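Local coordinates for protein diketoreductase (Acinetobacter baylyi, PDB 4E12) that reduces dicarbonyl compounds with NADH and probably also interconverts 3-hydroxyacyl-CoA and 3-oxoacyl-CoA, as in fatty acid beta-oxidation, at residues E155-T160 with A189-N194; D202-L207 with G231-F236. All coordinates share one frame; numbering follows the deposited sequence.

Contact 1 (E155-T160 with A189-N194)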
loop_
_atom_site.group_PDB
_atom_site.type_symbol
_atom_site.label_atom_id
_atom_site.label_comp_id
_atom_site.label_asym_id
_atom_site.label_seq_id
_atom_site.Cartn_x
_atom_site.Cartn_y
_atom_site.Cartn_z
ATOM N N GLU A 155 11.691 -9.657 11.101
ATOM C CA GLU A 155 11.766 -10.439 9.879
ATOM C C GLU A 155 12.954 -11.364 9.906
ATOM O O GLU A 155 14.102 -10.908 9.950
ATOM C CB GLU A 155 11.854 -9.514 8.673
ATOM C CG GLU A 155 10.559 -8.731 8.475
ATOM C CD GLU A 155 10.653 -7.646 7.409
ATOM O OE1 GLU A 155 11.567 -6.802 7.490
ATOM O OE2 GLU A 155 9.809 -7.638 6.490
ATOM N N VAL A 156 12.664 -12.659 9.871
ATOM C CA VAL A 156 13.676 -13.700 9.978
ATOM C C VAL A 156 13.972 -14.254 8.599
ATOM O O VAL A 156 13.068 -14.706 7.894
ATOM C CB VAL A 156 13.198 -14.861 10.873
ATOM C CG1 VAL A 156 14.300 -15.920 10.999
ATOM C CG2 VAL A 156 12.802 -14.332 12.250
ATOM N N MET A 157 15.238 -14.226 8.208
ATOM C CA MET A 157 15.592 -14.609 6.854
ATOM C C MET A 157 16.996 -15.202 6.828
ATOM O O MET A 157 17.976 -14.494 7.071
ATOM C CB MET A 157 15.529 -13.361 5.968
ATOM C CG MET A 157 15.674 -13.588 4.480
ATOM S SD MET A 157 15.574 -12.032 3.571
ATOM C CE MET A 157 17.231 -11.412 3.838
ATOM N N GLY A 158 17.090 -16.494 6.529
ATOM C CA GLY A 158 18.392 -17.135 6.445
ATOM C C GLY A 158 18.875 -17.369 5.029
ATOM O O GLY A 158 18.286 -16.865 4.067
ATOM N N THR A 159 19.958 -18.131 4.894
ATOM C CA THR A 159 20.434 -18.543 3.576
ATOM C C THR A 159 20.086 -20.014 3.400
ATOM O O THR A 159 19.514 -20.638 4.299
ATOM C CB THR A 159 21.974 -18.431 3.450
ATOM O OG1 THR A 159 22.583 -19.398 4.312
ATOM C CG2 THR A 159 22.452 -17.045 3.850
ATOM N N THR A 160 20.430 -20.565 2.243
ATOM C CA THR A 160 20.265 -21.989 1.988
ATOM C C THR A 160 21.102 -22.810 2.977
ATOM O O THR A 160 20.813 -23.982 3.231
ATOM C CB THR A 160 20.703 -22.329 0.551
ATOM O OG1 THR A 160 22.056 -21.896 0.353
ATOM C CG2 THR A 160 19.808 -21.628 -0.457
ATOM N N ALA A 189 15.868 -9.348 -1.023
ATOM C CA ALA A 189 16.317 -8.016 -0.665
ATOM C C ALA A 189 15.108 -7.193 -0.262
ATOM O O ALA A 189 14.082 -7.211 -0.947
ATOM C CB ALA A 189 17.022 -7.357 -1.836
ATOM N N GLY A 190 15.249 -6.460 0.833
ATOM C CA GLY A 190 14.139 -5.700 1.383
ATOM C C GLY A 190 13.166 -6.543 2.188
ATOM O O GLY A 190 12.119 -6.052 2.614
ATOM N N TYR A 191 13.500 -7.809 2.410
ATOM C CA TYR A 191 12.639 -8.690 3.206
ATOM C C TYR A 191 11.204 -8.602 2.665
ATOM O O TYR A 191 10.998 -8.550 1.445
ATOM C CB TYR A 191 12.704 -8.293 4.705
ATOM C CG TYR A 191 14.122 -8.294 5.266
ATOM C CD1 TYR A 191 14.626 -9.403 5.933
ATOM C CD2 TYR A 191 14.952 -7.186 5.121
ATOM C CE1 TYR A 191 15.940 -9.415 6.454
ATOM C CE2 TYR A 191 16.268 -7.189 5.632
ATOM C CZ TYR A 191 16.747 -8.306 6.297
ATOM O OH TYR A 191 18.035 -8.319 6.806
ATOM N N VAL A 192 10.229 -8.551 3.570
ATOM C CA VAL A 192 8.820 -8.421 3.210
ATOM C C VAL A 192 8.335 -6.968 3.243
ATOM O O VAL A 192 7.838 -6.452 2.240
ATOM C CB VAL A 192 7.901 -9.289 4.115
ATOM C CG1 VAL A 192 6.441 -9.019 3.789
ATOM C CG2 VAL A 192 8.201 -10.777 3.903
ATOM N N LEU A 193 8.465 -6.300 4.386
ATOM C CA LEU A 193 7.862 -4.966 4.513
ATOM C C LEU A 193 8.351 -3.955 3.471
ATOM O O LEU A 193 7.544 -3.298 2.805
ATOM C CB LEU A 193 8.079 -4.402 5.914
ATOM C CG LEU A 193 7.522 -2.993 6.087
ATOM C CD1 LEU A 193 6.024 -2.925 5.761
ATOM C CD2 LEU A 193 7.812 -2.531 7.496
ATOM N N ASN A 194 9.665 -3.796 3.363
ATOM C CA ASN A 194 10.228 -2.865 2.396
ATOM C C ASN A 194 9.874 -3.285 0.976
ATOM O O ASN A 194 9.683 -2.439 0.096
ATOM C CB ASN A 194 11.737 -2.760 2.579
ATOM C CG ASN A 194 12.112 -2.179 3.932
ATOM O OD1 ASN A 194 11.339 -1.423 4.528
ATOM N ND2 ASN A 194 13.294 -2.536 4.430
HETATM O O HOH W 1 11.560 -4.883 5.275
#
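Glu155 OE2 accepts two backbone N-H groups from the segment 189-194. Leu193 N is 2.8 Å from Glu155 OE2 and lies nearly on the line of the C-O bond; the hydrogen bond is almost straight (173°). Val192 N is 3.1 Å from Glu155 OE2 and comes from above the carboxylate plane, in a more bent bond. The other oxygen, Glu155 OE1, passes 3.4 Å from Tyr191 CB. The carboxylate and the Tyr191 ring have their planes 27° apart. A water donates to Glu155 OE1, with 2.9 Å between Glu155 OE1 and the water oxygen. That water also donates to Gly190 O and accepts from Asn194 N, so it ties the carboxylate to Gly190 and Asn194.

Met157 meets the Tyr191 ring at the CD1-CE1 side, and the two side chains cross at about a right angle. The Met157 chain is extended as far as SD, and the bend at chi3 (79°) sets Met157 CE 3.5 Å from Tyr191 CE1. Met157 SD is 4.3 Å from the centroid of the Tyr191 ring, an oblique Met-aromatic contact.

Strand 153-158 belongs to the mixed sheet of the Rossmann-type NAD-binding domain, while the segment 189-194 leads into the helical C-terminal domain. The contact therefore lies at the domain junction.

In the next shell, Glu155 OE1 is also hydrogen-bonded to ND1 of His143, predicted to be important for catalysis, which recalls the His-Glu pair of 3-hydroxyacyl-CoA dehydrogenases. Tyr191 stacks on the His143 ring, and its OH is hydrogen-bonded to Ser121 O. Thr221 of the second subunit packs on Val192 and Leu193.

Contact 2 (D202-L207 with G231-F236)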
loop_
_atom_site.group_PDB
_atom_site.type_symbol
_atom_site.label_atom_id
_atom_site.label_comp_id
_atom_site.label_asym_id
_atom_site.label_seq_id
_atom_site.Cartn_x
_atom_site.Cartn_y
_atom_site.Cartn_z
ATOM N N ASP A 202 7.056 4.544 -4.378
ATOM C CA ASP A 202 7.534 4.878 -5.730
ATOM C C ASP A 202 6.385 5.274 -6.641
ATOM O O ASP A 202 6.524 6.182 -7.466
ATOM C CB ASP A 202 8.268 3.703 -6.381
ATOM C CG ASP A 202 9.627 3.450 -5.775
ATOM O OD1 ASP A 202 10.075 4.264 -4.938
ATOM O OD2 ASP A 202 10.251 2.438 -6.145
ATOM N N ALA A 203 5.258 4.575 -6.520
ATOM C CA ALA A 203 4.091 4.906 -7.338
ATOM C C ALA A 203 3.541 6.287 -6.984
ATOM O O ALA A 203 3.180 7.066 -7.866
ATOM C CB ALA A 203 2.999 3.861 -7.157
ATOM N N ALA A 204 3.430 6.590 -5.701
ATOM C CA ALA A 204 2.924 7.903 -5.285
ATOM C C ALA A 204 3.862 9.024 -5.772
ATOM O O ALA A 204 3.422 10.082 -6.245
ATOM C CB ALA A 204 2.795 7.947 -3.761
ATOM N N ALA A 205 5.157 8.793 -5.621
ATOM C CA ALA A 205 6.141 9.800 -5.982
ATOM C C ALA A 205 6.081 10.113 -7.481
ATOM O O ALA A 205 6.155 11.281 -7.875
ATOM C CB ALA A 205 7.532 9.360 -5.569
ATOM N N GLU A 206 5.942 9.080 -8.304
ATOM C CA GLU A 206 5.769 9.269 -9.748
ATOM C C GLU A 206 4.538 10.117 -10.065
ATOM O O GLU A 206 4.605 11.034 -10.888
ATOM C CB GLU A 206 5.662 7.917 -10.460
ATOM C CG GLU A 206 5.418 8.014 -11.967
ATOM C CD GLU A 206 3.976 8.377 -12.341
ATOM O OE1 GLU A 206 3.768 9.012 -13.393
ATOM O OE2 GLU A 206 3.043 8.014 -11.596
ATOM N N LEU A 207 3.410 9.820 -9.434
ATOM C CA LEU A 207 2.215 10.650 -9.625
ATOM C C LEU A 207 2.495 12.098 -9.239
ATOM O O LEU A 207 1.994 13.025 -9.879
ATOM C CB LEU A 207 1.056 10.164 -8.755
ATOM C CG LEU A 207 0.501 8.763 -8.984
ATOM C CD1 LEU A 207 -0.565 8.480 -7.915
ATOM C CD2 LEU A 207 -0.091 8.712 -10.392
ATOM N N GLY A 231 -1.821 7.944 4.046
ATOM C CA GLY A 231 -1.418 7.757 2.663
ATOM C C GLY A 231 0.089 7.837 2.459
ATOM O O GLY A 231 0.835 8.169 3.387
ATOM N N PRO A 232 0.578 7.540 1.242
ATOM C CA PRO A 232 2.012 7.581 0.956
ATOM C C PRO A 232 2.783 8.786 1.463
ATOM O O PRO A 232 3.920 8.648 1.920
ATOM C CB PRO A 232 2.076 7.439 -0.570
ATOM C CG PRO A 232 0.823 6.677 -0.904
ATOM C CD PRO A 232 -0.214 7.205 0.047
ATOM N N PHE A 233 2.206 9.973 1.370
ATOM C CA PHE A 233 3.002 11.146 1.723
ATOM C C PHE A 233 3.059 11.357 3.229
ATOM O O PHE A 233 4.074 11.805 3.769
ATOM C CB PHE A 233 2.590 12.366 0.891
ATOM C CG PHE A 233 2.899 12.187 -0.575
ATOM C CD1 PHE A 233 4.172 12.482 -1.060
ATOM C CD2 PHE A 233 1.935 11.714 -1.462
ATOM C CE1 PHE A 233 4.478 12.309 -2.412
ATOM C CE2 PHE A 233 2.241 11.535 -2.815
ATOM C CZ PHE A 233 3.502 11.834 -3.286
ATOM N N GLU A 234 1.987 10.975 3.909
ATOM C CA GLU A 234 2.009 10.954 5.363
ATOM C C GLU A 234 3.080 9.963 5.799
ATOM O O GLU A 234 3.832 10.227 6.737
ATOM C CB GLU A 234 0.652 10.516 5.886
ATOM C CG GLU A 234 -0.465 11.413 5.461
ATOM C CD GLU A 234 -1.774 10.945 6.014
ATOM O OE1 GLU A 234 -2.496 10.237 5.290
ATOM O OE2 GLU A 234 -2.067 11.268 7.181
ATOM N N ILE A 235 3.143 8.826 5.107
ATOM C CA ILE A 235 4.174 7.811 5.352
ATOM C C ILE A 235 5.571 8.352 5.063
ATOM O O ILE A 235 6.476 8.125 5.867
ATOM C CB ILE A 235 3.917 6.507 4.547
ATOM C CG1 ILE A 235 2.599 5.870 4.998
ATOM C CG2 ILE A 235 5.102 5.548 4.668
ATOM C CD1 ILE A 235 2.213 4.592 4.254
ATOM N N PHE A 236 5.775 9.059 3.944
ATOM C CA PHE A 236 7.080 9.709 3.685
ATOM C C PHE A 236 7.540 10.613 4.827
ATOM O O PHE A 236 8.731 10.656 5.164
ATOM C CB PHE A 236 7.066 10.574 2.407
ATOM C CG PHE A 236 7.309 9.806 1.136
ATOM C CD1 PHE A 236 6.385 9.848 0.090
ATOM C CD2 PHE A 236 8.467 9.047 0.983
ATOM C CE1 PHE A 236 6.615 9.136 -1.107
ATOM C CE2 PHE A 236 8.712 8.331 -0.206
ATOM C CZ PHE A 236 7.778 8.377 -1.253
#
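Pro232 and Phe233 meet Ala204 where two helices of the C-terminal domain pack together. This all-helical domain follows the Rossmann-type domain in the 3-hydroxyacyl-CoA dehydrogenase family. The short helical segments 202-207 and 232-236 cross at -107°, with their axes 10.1 Å apart at closest approach. The small Ala204 faces the first turn of the second helix. Ala204 CB is 3.3 Å from Pro232 CB, tighter than usual van der Waals contact, and 3.7 Å from Pro232 CG.

Phe233 can be followed outward from its backbone. Its CA-CB bond points neither at the helix 202-207 nor away from it. CG is anti to the carbonyl carbon (chi1 -66°), and the ring then extends toward the other helix. Phe233 CE2 is the first ring atom to touch, 3.8 Å from Ala204 CB. Phe233 CZ, at the tip, comes closer: it is 3.4 Å from Ala204 O, which sits at the ring edge near its plane. The C-H edge, probably slightly positive, would face this carbonyl oxygen favourably. Phe233 CZ is also 4.2 Å from Ala205 N, which lies oblique to the ring. Beyond the two segments, Phe233 meets Phe280 edge-to-face.

About one turn further along, Phe236 CZ lies 4.4 Å from Ala205 CB, a looser contact oblique to the ring. Leu196 of the second subunit also packs on Ala204 and Leu207.

Gly231 is the N-cap residue of the helix 232-239. Its N donates to Glu234 OE1, which also forms a salt bridge with Arg223. The Gly231 N-H points almost straight (167°) at Glu234 OE1, and approaches it from above the carboxylate plane.

Overall arrangement
The two contacts come one after the other along the chain: contact 1 closes before contact 2 opens. Their centres are about 23 Å apart, and their nearest atoms about 8 Å. They do not touch. Helix 193-209 is common to both. The segment leading into it is bound to strand 153-158 of the Rossmann-type sheet in contact 1, and its later turns pack on helix 232-239 in contact 2. One helix thus runs from the domain junction beside His143 into the C-terminal domain. Both contacts also reach the second subunit, so this helix links the NAD-binding domain, the C-terminal domain and the dimer interface.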